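NIF3-related protein (Bacillus cereus, PDB 2GX8) is of unknown function but binds zinc at a two-metal site shared by the Nif3 family and carries an additional, probably regulatory, domain. Local coordinates at residues Lys27-Met41 with Gln370-Val382. Numbering follows the deposited sequence.
Sequences KIPNGHEIISLFESM and QLQEKVDAKKLNV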
loop_
_atom_site.group_PDB
_atom_site.type_symbol
_atom_site.label_atom_id
_atom_site.label_comp_id
_atom_site.label_asym_id
_atom_site.label_seq_id
_atom_site.Cartn_x
_atom_site.Cartn_y
_atom_site.Cartn_z
ATOM N N LYS C 27 -26.337 -39.264 25.006
ATOM C CA LYS C 27 -26.900 -38.365 24.001
ATOM C C LYS C 27 -25.991 -38.280 22.753
ATOM O O LYS C 27 -24.752 -38.240 22.879
ATOM C CB LYS C 27 -27.032 -36.964 24.624
ATOM C CG LYS C 27 -27.251 -35.819 23.637
ATOM C CD LYS C 27 -26.965 -34.493 24.297
ATOM C CE LYS C 27 -27.146 -33.356 23.332
ATOM N NZ LYS C 27 -26.921 -32.076 24.041
ATOM N N ILE C 28 -26.602 -38.262 21.562
ATOM C CA ILE C 28 -25.860 -38.054 20.318
ATOM C C ILE C 28 -25.832 -36.539 20.138
ATOM O O ILE C 28 -26.884 -35.901 20.010
ATOM C CB ILE C 28 -26.512 -38.726 19.089
ATOM C CG1 ILE C 28 -26.675 -40.234 19.306
ATOM C CG2 ILE C 28 -25.679 -38.475 17.848
ATOM C CD1 ILE C 28 -27.304 -40.963 18.126
ATOM N N PRO C 29 -24.628 -35.956 20.149
ATOM C CA PRO C 29 -24.466 -34.517 20.064
ATOM C C PRO C 29 -24.490 -34.015 18.645
ATOM O O PRO C 29 -24.419 -34.806 17.709
ATOM C CB PRO C 29 -23.053 -34.318 20.593
ATOM C CG PRO C 29 -22.342 -35.511 20.103
ATOM C CD PRO C 29 -23.328 -36.642 20.239
ATOM N N ASN C 30 -24.593 -32.702 18.493
ATOM C CA ASN C 30 -24.508 -32.120 17.181
ATOM C C ASN C 30 -23.077 -31.618 16.980
ATOM O O ASN C 30 -22.271 -31.664 17.907
ATOM C CB ASN C 30 -25.596 -31.057 16.949
ATOM C CG ASN C 30 -25.386 -29.794 17.750
ATOM O OD1 ASN C 30 -24.288 -29.491 18.193
ATOM N ND2 ASN C 30 -26.442 -29.024 17.901
ATOM N N GLY C 31 -22.746 -31.161 15.782
ATOM C CA GLY C 31 -21.395 -30.675 15.513
ATOM C C GLY C 31 -20.953 -29.535 16.416
ATOM O O GLY C 31 -19.799 -29.523 16.874
ATOM N N HIS C 32 -21.880 -28.612 16.707
ATOM C CA HIS C 32 -21.591 -27.420 17.512
ATOM C C HIS C 32 -21.071 -27.718 18.897
ATOM O O HIS C 32 -20.183 -27.026 19.393
ATOM C CB HIS C 32 -22.814 -26.533 17.668
ATOM C CG HIS C 32 -23.259 -25.874 16.408
ATOM N ND1 HIS C 32 -22.430 -25.071 15.659
ATOM C CD2 HIS C 32 -24.475 -25.822 15.815
ATOM C CE1 HIS C 32 -23.101 -24.598 14.623
ATOM N NE2 HIS C 32 -24.348 -25.030 14.701
ATOM N N GLU C 33 -21.653 -28.741 19.512
ATOM C CA GLU C 33 -21.299 -29.181 20.840
ATOM C C GLU C 33 -19.897 -29.733 20.832
ATOM O O GLU C 33 -19.074 -29.341 21.655
ATOM C CB GLU C 33 -22.268 -30.253 21.287
ATOM C CG GLU C 33 -23.700 -29.750 21.301
ATOM C CD GLU C 33 -24.683 -30.766 21.871
ATOM O OE1 GLU C 33 -24.246 -31.626 22.709
ATOM O OE2 GLU C 33 -25.888 -30.686 21.491
ATOM N N ILE C 34 -19.631 -30.645 19.908
ATOM C CA ILE C 34 -18.292 -31.227 19.765
ATOM C C ILE C 34 -17.254 -30.140 19.566
ATOM O O ILE C 34 -16.273 -30.064 20.290
ATOM C CB ILE C 34 -18.275 -32.228 18.607
ATOM C CG1 ILE C 34 -19.256 -33.353 18.960
ATOM C CG2 ILE C 34 -16.861 -32.753 18.344
ATOM C CD1 ILE C 34 -19.468 -34.359 17.893
ATOM N N ILE C 35 -17.501 -29.285 18.587
ATOM C CA ILE C 35 -16.628 -28.166 18.269
ATOM C C ILE C 35 -16.440 -27.262 19.475
ATOM O O ILE C 35 -15.329 -26.834 19.761
ATOM C CB ILE C 35 -17.171 -27.411 17.028
ATOM C CG1 ILE C 35 -16.958 -28.289 15.802
ATOM C CG2 ILE C 35 -16.529 -26.060 16.842
ATOM C CD1 ILE C 35 -15.554 -28.827 15.697
ATOM N N SER C 36 -17.518 -27.024 20.214
ATOM C CA SER C 36 -17.451 -26.187 21.400
ATOM C C SER C 36 -16.552 -26.817 22.473
ATOM O O SER C 36 -15.917 -26.104 23.238
ATOM C CB SER C 36 -18.843 -25.918 21.954
ATOM O OG SER C 36 -18.799 -24.840 22.850
ATOM N N LEU C 37 -16.492 -28.145 22.508
ATOM C CA LEU C 37 -15.620 -28.859 23.447
ATOM C C LEU C 37 -14.183 -28.939 22.952
ATOM O O LEU C 37 -13.263 -29.129 23.748
ATOM C CB LEU C 37 -16.134 -30.271 23.728
ATOM C CG LEU C 37 -17.370 -30.392 24.631
ATOM C CD1 LEU C 37 -17.797 -31.844 24.765
ATOM C CD2 LEU C 37 -17.090 -29.802 26.016
ATOM N N PHE C 38 -13.987 -28.825 21.639
ATOM C CA PHE C 38 -12.651 -28.844 21.054
ATOM C C PHE C 38 -11.993 -27.511 21.320
ATOM O O PHE C 38 -10.802 -27.442 21.643
ATOM C CB PHE C 38 -12.703 -29.078 19.530
ATOM C CG PHE C 38 -11.369 -28.891 18.841
ATOM C CD1 PHE C 38 -11.088 -27.723 18.127
ATOM C CD2 PHE C 38 -10.375 -29.861 18.940
ATOM C CE1 PHE C 38 -9.843 -27.530 17.506
ATOM C CE2 PHE C 38 -9.135 -29.686 18.323
ATOM C CZ PHE C 38 -8.862 -28.516 17.609
ATOM N N GLU C 39 -12.780 -26.454 21.166
ATOM C CA GLU C 39 -12.298 -25.095 21.347
ATOM C C GLU C 39 -11.987 -24.746 22.799
ATOM O O GLU C 39 -11.332 -23.743 23.057
ATOM C CB GLU C 39 -13.259 -24.091 20.704
ATOM C CG GLU C 39 -13.225 -24.176 19.184
ATOM C CD GLU C 39 -14.269 -23.339 18.468
ATOM O OE1 GLU C 39 -14.381 -23.507 17.231
ATOM O OE2 GLU C 39 -14.998 -22.541 19.113
ATOM N N SER C 40 -12.437 -25.576 23.735
ATOM C CA SER C 40 -12.106 -25.361 25.136
ATOM C C SER C 40 -10.608 -25.646 25.318
ATOM O O SER C 40 -9.932 -25.031 26.153
ATOM C CB SER C 40 -12.941 -26.269 26.043
ATOM O OG SER C 40 -12.616 -27.642 25.860
ATOM N N MET C 41 -10.093 -26.574 24.516
ATOM C CA MET C 41 -8.691 -26.953 24.567
ATOM C C MET C 41 -7.860 -26.130 23.576
ATOM O O MET C 41 -6.685 -25.869 23.801
ATOM C CB MET C 41 -8.541 -28.439 24.231
ATOM C CG MET C 41 -9.418 -29.383 25.048
ATOM S SD MET C 41 -9.137 -31.130 24.653
ATOM C CE MET C 41 -9.690 -31.264 22.956
ATOM N N GLN C 370 -7.229 -36.473 23.677
ATOM C CA GLN C 370 -7.771 -35.279 24.320
ATOM C C GLN C 370 -9.275 -35.135 24.082
ATOM O O GLN C 370 -10.034 -35.027 25.034
ATOM C CB GLN C 370 -7.062 -34.015 23.802
ATOM C CG GLN C 370 -5.670 -33.752 24.368
ATOM C CD GLN C 370 -4.888 -32.672 23.591
ATOM O OE1 GLN C 370 -4.157 -31.863 24.175
ATOM N NE2 GLN C 370 -5.048 -32.658 22.279
ATOM N N LEU C 371 -9.700 -35.155 22.818
ATOM C CA LEU C 371 -11.117 -34.982 22.487
ATOM C C LEU C 371 -12.003 -36.144 22.937
ATOM O O LEU C 371 -13.091 -35.909 23.450
ATOM C CB LEU C 371 -11.334 -34.650 21.000
ATOM C CG LEU C 371 -12.745 -34.175 20.607
ATOM C CD1 LEU C 371 -13.111 -32.867 21.327
ATOM C CD2 LEU C 371 -12.927 -34.028 19.099
ATOM N N GLN C 372 -11.557 -37.386 22.761
ATOM C CA GLN C 372 -12.341 -38.535 23.232
ATOM C C GLN C 372 -12.589 -38.395 24.737
ATOM O O GLN C 372 -13.675 -38.665 25.228
ATOM C CB GLN C 372 -11.601 -39.843 22.984
ATOM C CG GLN C 372 -12.441 -41.077 23.219
ATOM C CD GLN C 372 -13.491 -41.290 22.141
ATOM O OE1 GLN C 372 -14.692 -41.179 22.399
ATOM N NE2 GLN C 372 -13.040 -41.568 20.917
ATOM N N GLU C 373 -11.562 -37.961 25.455
ATOM C CA GLU C 373 -11.586 -37.756 26.900
ATOM C C GLU C 373 -12.675 -36.742 27.309
ATOM O O GLU C 373 -13.409 -36.973 28.278
ATOM C CB GLU C 373 -10.183 -37.293 27.310
ATOM C CG GLU C 373 -9.773 -37.401 28.756
ATOM C CD GLU C 373 -8.259 -37.197 28.948
ATOM O OE1 GLU C 373 -7.471 -37.345 27.979
ATOM O OE2 GLU C 373 -7.856 -36.904 30.091
ATOM N N LYS C 374 -12.796 -35.641 26.562
ATOM C CA LYS C 374 -13.802 -34.598 26.836
ATOM C C LYS C 374 -15.228 -35.050 26.537
ATOM O O LYS C 374 -16.156 -34.718 27.269
ATOM C CB LYS C 374 -13.524 -33.331 26.015
ATOM C CG LYS C 374 -12.157 -32.665 26.242
ATOM C CD LYS C 374 -12.040 -31.870 27.549
ATOM C CE LYS C 374 -12.907 -30.624 27.501
ATOM N NZ LYS C 374 -12.635 -29.725 28.646
ATOM N N VAL C 375 -15.403 -35.790 25.447
ATOM C CA VAL C 375 -16.734 -36.248 25.061
ATOM C C VAL C 375 -17.183 -37.390 25.956
ATOM O O VAL C 375 -18.385 -37.655 26.066
ATOM C CB VAL C 375 -16.868 -36.600 23.521
ATOM C CG1 VAL C 375 -16.292 -35.487 22.674
ATOM C CG2 VAL C 375 -16.205 -37.925 23.146
ATOM N N ASP C 376 -16.227 -38.062 26.599
ATOM C CA ASP C 376 -16.561 -39.149 27.525
ATOM C C ASP C 376 -16.930 -38.570 28.884
ATOM O O ASP C 376 -17.821 -39.089 29.568
ATOM C CB ASP C 376 -15.437 -40.185 27.632
ATOM C CG ASP C 376 -15.189 -40.910 26.315
ATOM O OD1 ASP C 376 -15.967 -40.688 25.359
ATOM O OD2 ASP C 376 -14.205 -41.679 26.217
ATOM N N ALA C 377 -16.258 -37.477 29.249
ATOM C CA ALA C 377 -16.537 -36.771 30.497
ATOM C C ALA C 377 -17.950 -36.162 30.471
ATOM O O ALA C 377 -18.563 -35.938 31.519
ATOM C CB ALA C 377 -15.476 -35.687 30.757
ATOM N N LYS C 378 -18.472 -35.921 29.268
ATOM C CA LYS C 378 -19.803 -35.331 29.124
ATOM C C LYS C 378 -20.882 -36.259 28.562
ATOM O O LYS C 378 -21.838 -35.799 27.944
ATOM C CB LYS C 378 -19.731 -33.979 28.403
ATOM C CG LYS C 378 -19.092 -32.934 29.294
ATOM C CD LYS C 378 -19.043 -31.546 28.708
ATOM C CE LYS C 378 -18.465 -30.608 29.763
ATOM N NZ LYS C 378 -18.350 -29.207 29.298
ATOM N N LYS C 379 -20.705 -37.560 28.792
ATOM C CA LYS C 379 -21.680 -38.609 28.447
ATOM C C LYS C 379 -22.090 -38.703 26.983
ATOM O O LYS C 379 -23.050 -39.412 26.668
ATOM C CB LYS C 379 -22.977 -38.455 29.275
ATOM C CG LYS C 379 -22.879 -38.243 30.813
ATOM C CD LYS C 379 -22.391 -39.445 31.649
ATOM C CE LYS C 379 -20.858 -39.522 31.785
ATOM N NZ LYS C 379 -20.413 -40.575 32.754
ATOM N N LEU C 380 -21.374 -37.999 26.106
ATOM C CA LEU C 380 -21.688 -37.945 24.672
ATOM C C LEU C 380 -21.364 -39.211 23.919
ATOM O O LEU C 380 -20.317 -39.827 24.116
ATOM C CB LEU C 380 -20.996 -36.758 24.002
ATOM C CG LEU C 380 -21.524 -35.405 24.452
ATOM C CD1 LEU C 380 -20.814 -34.292 23.722
ATOM C CD2 LEU C 380 -23.029 -35.338 24.213
ATOM N N ASN C 381 -22.271 -39.579 23.034
ATOM C CA ASN C 381 -22.139 -40.795 22.269
ATOM C C ASN C 381 -21.457 -40.516 20.924
ATOM O O ASN C 381 -22.108 -40.509 19.873
ATOM C CB ASN C 381 -23.523 -41.424 22.090
ATOM C CG ASN C 381 -23.467 -42.815 21.496
ATOM O OD1 ASN C 381 -22.411 -43.286 21.082
ATOM N ND2 ASN C 381 -24.616 -43.487 21.458
ATOM N N VAL C 382 -20.145 -40.268 20.987
ATOM C CA VAL C 382 -19.324 -39.997 19.802
ATOM C C VAL C 382 -18.028 -40.787 19.876
ATOM O O VAL C 382 -17.388 -40.851 20.922
ATOM C CB VAL C 382 -18.862 -38.513 19.662
ATOM C CG1 VAL C 382 -18.492 -38.238 18.216
ATOM C CG2 VAL C 382 -19.918 -37.540 20.056
#
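L37 and L380 meet end to end, CD1 of L37 lying 4.0 Å from CD1 of L380. The other methyl of L37 crosses the extended K378 chain, CD2 3.8 Å from its CD; L37 is thus held by K378 and L380 together. L380 turns both methyls to the loop before helix 31-38, each 3.8 Å from CB of P29, and CD2 alone also lies alongside K27, 4.0 Å from its CD. The extended K27 chain, its CG anti to the backbone N (chi1 165°), runs on past that methyl to a salt bridge with E33, NZ to OE1 3.0 Å. Helix 370-377 closes in a Schellman motif, with K379 at positive phi as its C-prime residue and both bonds weak; just beyond it, N381 N donates to K27 O at 2.8 Å and 166°, a nearly straight bond. The two helices pack at 119° against the five-stranded mixed sheet: I34 touches V67 of strand 66-70, as does V382 after the second helix, while F38 and L371 reach I90 of strand 88-91. I34 and V382 meet tip to tip, CD1 of I34 3.9 Å from CG2 of V382. At the other end M41, bent at chi3, lays its thioether across helix 370-377, SD 3.7 Å from CB of Q370 and equally close to CG of K374, while NE2 of Q370 is hydrogen-bonded to OH of Y42.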